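Local atomic coordinates of putative TetR transcriptional regulator (Rhodococcus sp., PDB entry 2I10), a protein that probably binds DNA as a TetR-family transcriptional regulator and carries p-nitrophenol bound in its C-terminal domain. Residues E132-R135 against Q136-D140; T158-A161 against R162-M165. All blocks are in the same frame, centred on the assembly; numbering follows the deposited sequence.

Contact 1. Residues E132-R135 against Q136-D140. With NPO (p-nitrophenol), chain C.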
ATOM      1  N   GLU B 132       6.866   7.763  11.600  1.00 26.96           N
ATOM      2  CA  GLU B 132       7.175   9.144  11.910  0.50 27.23           C
ATOM      3  C   GLU B 132       8.671   9.425  11.877  1.00 26.25           C
ATOM      4  O   GLU B 132       9.088  10.514  11.520  1.00 25.92           O
ATOM      5  CB  GLU B 132       6.528   9.571  13.237  0.50 27.12           C
ATOM      6  CG  GLU B 132       5.033   9.760  13.087  0.50 27.92           C
ATOM      7  CD  GLU B 132       4.652  10.413  11.761  0.50 26.31           C
ATOM      8  OE1 GLU B 132       3.933   9.782  10.951  0.50 20.14           O
ATOM      9  OE2 GLU B 132       5.113  11.551  11.523  0.50 28.61           O
ATOM     10  N   GLN B 133       9.479   8.442  12.232  1.00 26.28           N
ATOM     11  CA  GLN B 133      10.921   8.613  12.118  0.50 26.54           C
ATOM     12  C   GLN B 133      11.312   8.676  10.659  1.00 26.58           C
ATOM     13  O   GLN B 133      12.163   9.449  10.282  1.00 26.87           O
ATOM     14  CB  GLN B 133      11.707   7.494  12.844  0.50 26.64           C
ATOM     15  CG  GLN B 133      13.201   7.786  12.954  0.50 25.96           C
ATOM     16  CD  GLN B 133      13.498   9.196  13.506  0.50 26.31           C
ATOM     17  OE1 GLN B 133      13.296   9.442  14.692  0.50 26.80           O
ATOM     18  NE2 GLN B 133      13.945  10.128  12.635  0.50 22.51           N
HETATM   19  N   MSE B 134      10.675   7.860   9.821  1.00 26.85           N
HETATM   20  CA  MSE B 134      10.926   7.967   8.391  1.00 28.58           C
HETATM   21  C   MSE B 134      10.547   9.367   7.849  1.00 26.13           C
HETATM   22  O   MSE B 134      11.332   9.968   7.151  1.00 24.82           O
HETATM   23  CB  MSE B 134      10.225   6.863   7.596  1.00 27.71           C
HETATM   24  CG  MSE B 134      10.277   7.132   6.080  1.00 32.06           C
HETATM   25 SE   MSE B 134       9.564   5.680   5.002  0.80 36.36          SE
HETATM   26  CE  MSE B 134       7.633   6.020   5.159  1.00 35.17           C
ATOM     27  N   ARG B 135       9.352   9.863   8.198  1.00 26.93           N
ATOM     28  CA  ARG B 135       8.897  11.163   7.766  1.00 27.47           C
ATOM     29  C   ARG B 135       9.913  12.239   8.191  1.00 27.73           C
ATOM     30  O   ARG B 135      10.324  13.043   7.377  1.00 27.92           O
ATOM     31  CB  ARG B 135       7.500  11.498   8.332  1.00 27.72           C
ATOM     32  CG  ARG B 135       6.852  12.723   7.664  1.00 27.68           C
ATOM     33  CD  ARG B 135       5.458  13.069   8.240  1.00 29.30           C
ATOM     34  NE  ARG B 135       5.670  13.662   9.537  1.00 35.01           N
ATOM     35  CZ  ARG B 135       5.724  14.971   9.777  1.00 37.82           C
ATOM     36  NH1 ARG B 135       5.999  15.379  11.017  1.00 37.28           N
ATOM     37  NH2 ARG B 135       5.442  15.860   8.817  1.00 34.96           N
ATOM     38  N   GLN B 136      10.305  12.229   9.467  1.00 28.07           N
ATOM     39  CA  GLN B 136      11.273  13.201   9.968  1.00 28.89           C
ATOM     40  C   GLN B 136      12.666  13.117   9.318  1.00 27.57           C
ATOM     41  O   GLN B 136      13.289  14.140   9.101  1.00 27.45           O
ATOM     42  CB  GLN B 136      11.375  13.150  11.510  1.00 28.28           C
ATOM     43  CG  GLN B 136      12.171  14.358  12.080  1.00 33.44           C
ATOM     44  CD  GLN B 136      11.576  15.708  11.687  1.00 36.08           C
ATOM     45  OE1 GLN B 136      10.363  15.924  11.855  1.00 37.53           O
ATOM     46  NE2 GLN B 136      12.412  16.613  11.127  1.00 36.14           N
ATOM     47  N   THR B 137      13.149  11.897   9.056  1.00 27.41           N
ATOM     48  CA  THR B 137      14.431  11.664   8.378  1.00 27.60           C
ATOM     49  C   THR B 137      14.440  12.240   6.954  1.00 26.92           C
ATOM     50  O   THR B 137      15.430  12.817   6.467  1.00 25.92           O
ATOM     51  CB  THR B 137      14.728  10.128   8.306  1.00 29.57           C
ATOM     52  OG1 THR B 137      14.822   9.589   9.644  1.00 31.90           O
ATOM     53  CG2 THR B 137      16.029   9.867   7.597  1.00 31.14           C
ATOM     54  N   VAL B 138      13.323  12.053   6.265  1.00 26.06           N
ATOM     55  CA  VAL B 138      13.136  12.612   4.932  1.00 24.30           C
ATOM     56  C   VAL B 138      13.061  14.129   5.048  1.00 23.77           C
ATOM     57  O   VAL B 138      13.727  14.813   4.320  1.00 24.28           O
ATOM     58  CB  VAL B 138      11.866  11.955   4.232  1.00 23.55           C
ATOM     59  CG1 VAL B 138      11.510  12.673   2.963  1.00 23.87           C
ATOM     60  CG2 VAL B 138      12.166  10.511   3.919  1.00 23.82           C
ATOM     61  N   LEU B 139      12.301  14.653   5.999  1.00 24.28           N
ATOM     62  CA  LEU B 139      12.247  16.110   6.209  1.00 25.80           C
ATOM     63  C   LEU B 139      13.625  16.708   6.559  1.00 26.17           C
ATOM     64  O   LEU B 139      13.947  17.829   6.118  1.00 25.89           O
ATOM     65  CB  LEU B 139      11.248  16.489   7.350  1.00 24.77           C
ATOM     66  CG  LEU B 139       9.737  16.460   7.070  1.00 25.65           C
ATOM     67  CD1 LEU B 139       8.892  16.527   8.358  1.00 25.16           C
ATOM     68  CD2 LEU B 139       9.353  17.566   6.046  1.00 24.42           C
ATOM     69  N   ASP B 140      14.402  16.002   7.379  1.00 26.27           N
ATOM     70  CA  ASP B 140      15.760  16.478   7.744  1.00 27.05           C
ATOM     71  C   ASP B 140      16.549  16.524   6.466  1.00 28.03           C
ATOM     72  O   ASP B 140      17.295  17.477   6.236  1.00 28.61           O
ATOM     73  CB  ASP B 140      16.463  15.510   8.716  1.00 26.10           C
ATOM     74  CG  ASP B 140      15.932  15.599  10.123  1.00 29.04           C
ATOM     75  OD1 ASP B 140      15.272  16.623  10.435  1.00 28.49           O
ATOM     76  OD2 ASP B 140      16.182  14.658  10.948  1.00 28.27           O
TER
HETATM   77  C1  NPO C 201       0.740  12.880  10.660  0.80 64.93           C
HETATM   78  C2  NPO C 201      -0.458  12.315  11.058  0.80 64.24           C
HETATM   79  C3  NPO C 201      -0.679  10.968  10.928  0.80 62.43           C
HETATM   80  C4  NPO C 201       0.287  10.164  10.402  0.80 62.84           C
HETATM   81  C5  NPO C 201       1.505  10.693   9.991  0.80 62.33           C
HETATM   82  C6  NPO C 201       1.735  12.055  10.121  0.80 64.08           C
HETATM   83  OH  NPO C 201      -0.013   8.845  10.298  0.80 64.06           O
HETATM   84  N1  NPO C 201       0.861  14.283  10.851  0.80 65.63           N
HETATM   85  O2  NPO C 201      -0.075  14.857  11.426  0.80 67.14           O
HETATM   86  O3  NPO C 201       1.848  14.934  10.492  0.80 65.28           O
HETATM   87  O   HOH W   1       7.817  17.669  11.828  1.00 55.31           O

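Contact 2. Residues T158-A161 against R162-M165. With NPO (p-nitrophenol), chain C.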
ATOM      1  N   THR B 158       6.944  19.537   3.614  1.00 30.60           N
ATOM      2  CA  THR B 158       5.946  18.755   4.303  1.00 30.53           C
ATOM      3  C   THR B 158       5.115  17.925   3.333  1.00 29.92           C
ATOM      4  O   THR B 158       4.941  16.707   3.529  1.00 29.83           O
ATOM      5  CB  THR B 158       5.090  19.691   5.161  1.00 30.09           C
ATOM      6  OG1 THR B 158       5.860  20.044   6.316  1.00 33.44           O
ATOM      7  CG2 THR B 158       3.866  18.989   5.647  1.00 32.22           C
ATOM      8  N   ALA B 159       4.583  18.588   2.295  1.00 28.58           N
ATOM      9  CA  ALA B 159       3.921  17.920   1.208  1.00 28.19           C
ATOM     10  C   ALA B 159       4.801  16.903   0.488  1.00 28.19           C
ATOM     11  O   ALA B 159       4.337  15.800   0.138  1.00 27.50           O
ATOM     12  CB  ALA B 159       3.369  18.956   0.190  1.00 26.87           C
ATOM     13  N   LEU B 160       6.047  17.293   0.212  1.00 28.47           N
ATOM     14  CA  LEU B 160       6.956  16.429  -0.534  1.00 29.01           C
ATOM     15  C   LEU B 160       7.366  15.161   0.259  1.00 28.94           C
ATOM     16  O   LEU B 160       7.508  14.092  -0.332  1.00 29.81           O
ATOM     17  CB  LEU B 160       8.183  17.207  -0.991  1.00 29.25           C
ATOM     18  CG  LEU B 160       9.145  16.480  -1.947  1.00 29.04           C
ATOM     19  CD1 LEU B 160       8.452  16.078  -3.258  1.00 31.56           C
ATOM     20  CD2 LEU B 160      10.264  17.408  -2.225  1.00 29.27           C
ATOM     21  N   ALA B 161       7.560  15.290   1.577  1.00 29.14           N
ATOM     22  CA  ALA B 161       7.748  14.121   2.479  1.00 28.10           C
ATOM     23  C   ALA B 161       6.577  13.143   2.449  1.00 28.09           C
ATOM     24  O   ALA B 161       6.768  11.947   2.373  1.00 27.87           O
ATOM     25  CB  ALA B 161       7.984  14.582   3.930  1.00 26.86           C
ATOM     26  N   ARG B 162       5.357  13.675   2.542  1.00 29.86           N
ATOM     27  CA  ARG B 162       4.142  12.870   2.461  1.00 29.41           C
ATOM     28  C   ARG B 162       4.078  12.178   1.113  1.00 28.98           C
ATOM     29  O   ARG B 162       3.722  11.017   1.016  1.00 29.50           O
ATOM     30  CB  ARG B 162       2.910  13.780   2.697  1.00 28.76           C
ATOM     31  CG  ARG B 162       1.577  13.055   2.973  1.00 27.83           C
ATOM     32  CD  ARG B 162       1.634  12.177   4.253  1.00 28.02           C
ATOM     33  NE  ARG B 162       1.781  12.982   5.460  1.00 25.82           N
ATOM     34  CZ  ARG B 162       1.836  12.519   6.709  1.00 25.03           C
ATOM     35  NH1 ARG B 162       1.796  11.208   6.960  1.00 26.52           N
ATOM     36  NH2 ARG B 162       1.968  13.377   7.708  1.00 22.22           N
ATOM     37  N   TYR B 163       4.443  12.872   0.057  1.00 28.58           N
ATOM     38  CA  TYR B 163       4.426  12.219  -1.232  1.00 28.71           C
ATOM     39  C   TYR B 163       5.408  11.040  -1.270  1.00 28.04           C
ATOM     40  O   TYR B 163       5.075   9.999  -1.806  1.00 27.95           O
ATOM     41  CB  TYR B 163       4.739  13.188  -2.361  1.00 29.39           C
ATOM     42  CG  TYR B 163       5.205  12.461  -3.590  1.00 30.35           C
ATOM     43  CD1 TYR B 163       4.289  11.916  -4.489  1.00 29.59           C
ATOM     44  CD2 TYR B 163       6.558  12.302  -3.842  1.00 28.10           C
ATOM     45  CE1 TYR B 163       4.731  11.235  -5.602  1.00 32.58           C
ATOM     46  CE2 TYR B 163       7.000  11.594  -4.940  1.00 30.79           C
ATOM     47  CZ  TYR B 163       6.077  11.078  -5.824  1.00 30.58           C
ATOM     48  OH  TYR B 163       6.524  10.400  -6.961  1.00 34.34           O
ATOM     49  N   VAL B 164       6.617  11.220  -0.741  1.00 27.44           N
ATOM     50  CA  VAL B 164       7.627  10.127  -0.713  1.00 27.39           C
ATOM     51  C   VAL B 164       7.120   8.922   0.040  1.00 28.02           C
ATOM     52  O   VAL B 164       7.386   7.805  -0.373  1.00 28.86           O
ATOM     53  CB  VAL B 164       9.018  10.576  -0.110  1.00 27.85           C
ATOM     54  CG1 VAL B 164       9.996   9.370   0.047  1.00 27.67           C
ATOM     55  CG2 VAL B 164       9.657  11.670  -0.993  1.00 25.97           C
HETATM   56  N   MSE B 165       6.422   9.150   1.163  1.00 28.48           N
HETATM   57  CA  MSE B 165       5.835   8.077   1.949  1.00 29.38           C
HETATM   58  C   MSE B 165       4.752   7.334   1.145  1.00 28.37           C
HETATM   59  O   MSE B 165       4.708   6.113   1.122  1.00 28.44           O
HETATM   60  CB  MSE B 165       5.222   8.657   3.217  1.00 28.48           C
HETATM   61  CG  MSE B 165       6.277   9.290   4.234  1.00 31.69           C
HETATM   62 SE   MSE B 165       5.323  10.267   5.614  0.80 35.81          SE
HETATM   63  CE  MSE B 165       4.573   8.815   6.669  1.00 33.04           C
TER
HETATM   64  C1  NPO C 201       0.740  12.880  10.660  0.80 64.93           C
HETATM   65  C2  NPO C 201      -0.458  12.315  11.058  0.80 64.24           C
HETATM   66  C3  NPO C 201      -0.679  10.968  10.928  0.80 62.43           C
HETATM   67  C4  NPO C 201       0.287  10.164  10.402  0.80 62.84           C
HETATM   68  C5  NPO C 201       1.505  10.693   9.991  0.80 62.33           C
HETATM   69  C6  NPO C 201       1.735  12.055  10.121  0.80 64.08           C
HETATM   70  OH  NPO C 201      -0.013   8.845  10.298  0.80 64.06           O
HETATM   71  N1  NPO C 201       0.861  14.283  10.851  0.80 65.63           N
HETATM   72  O2  NPO C 201      -0.075  14.857  11.426  0.80 67.14           O
HETATM   73  O3  NPO C 201       1.848  14.934  10.492  0.80 65.28           O

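Contact 1. Residues E132-R135 against Q136-D140
Arg135 and Leu139 sit one turn apart on helix 121-148 of the TetR-type C-terminal domain, on the side of the helix that walls the p-nitrophenol pocket. Their side chains run alongside each other and point the same way. Leu139 lays CD1 over one face of the arginine's guanidinium, off centre, 3.5 Å from Arg135 NH2. The ligand's nitro oxygen O3 stands over the middle of the other face, 3.9 Å from Arg135 CZ, leaving the flat cation layered between a methyl group and the nitro group. The arginine chain runs straight out from the helix, with CG anti to the backbone N (chi1 -168°), and bends at chi3, which turns NE toward Glu132. Arg135 NE donates to Glu132 OE2 on its syn lone pair at 3.0 Å, a salt bridge that probably helps fix the rotation of the guanidinium, though Glu132 is modelled in two conformers and the bond belongs to one of them. A water receives a weak bond from Arg135 NH1 and donates to Gln136 OE1. The amide of Gln136 is held at its other end too, because Gln136 NE2 donates to Asp140 OD1 at 2.9 Å, meeting the carboxylate from above its plane.

Away from the ligand, Met134, a selenomethionine, packs on Leu74 and Tyr169, while Thr137 leans on Leu74 and Met78 of helix 71-78. Regular i to i+4 bonds carry the backbone, and Thr137 adds a second to its own. Its hydroxyl sits beside its backbone N and turns back along the helix, and Gln133 O accepts from Thr137 N at 2.9 Å and from Thr137 OG1 at 2.7 Å, the two donors arriving from opposite faces of the carbonyl plane.

Contact 2. Residues T158-A161 against R162-M165
Ala161 and Met165 mark the tight side of this turn of helix 157-177, part of the C-terminal domain where the two subunits meet. Met165 N donates to Ala161 O at 3.1 Å, and CG of this selenomethionine lies 3.3 Å from the same oxygen. Val164 does likewise one residue earlier, pressing CG2 to 3.3 Å from Leu160 O. Leu160 and Tyr163 meet more slackly, CD1 to CD2 at 4.3 Å, and the tyrosine hydroxyl goes on to bond Ala191 O. The loosest corner is Thr158, partly exposed, which gives its carbonyl to Arg162 N, but its side chain stays clear of 162-165 and rests on Glu183 of the second subunit.

Arg162 leaves the helix with bends at chi2 (61°) and chi3 (67°), which carry its guanidinium to the p-nitrophenol. The guanidinium points its NH1 and NH2 edge at the face of the ligand ring, steeply inclined to it, with NH1 and NH2 nearest C5 and C6; the fit is too close for its exact distances to be trusted. A leucine here would probably leave Glu174 and Glu183 of the second subunit without this salt-bridge partner and take the cation from the ligand's face. With NH1 and NE already paired to those carboxylates, one arginine ties the pocket chemically to the dimer interface.

Contacts 1 and 2 lie on successive helices, 121-148 and 157-177, their centres about 10 Å apart, and the two helices pack directly against each other beside the ligand. Arg135 CD comes to 3.5 Å from Arg162 NH2, and Arg135 CG lies equally far from Met165 SE. Further from the ligand the seam is apolar, with Met134 CE 3.7 Å from Met165 CG and Leu139 CD2 3.9 Å from Ala161 CB. Contact 1 supplies Glu132 and Arg135 to the p-nitrophenol site, contact 2 supplies Arg162, and Arg131 completes the set. Ser177 O of the second subunit is hydrogen-bonded to the ligand, so the pocket draws on both chains.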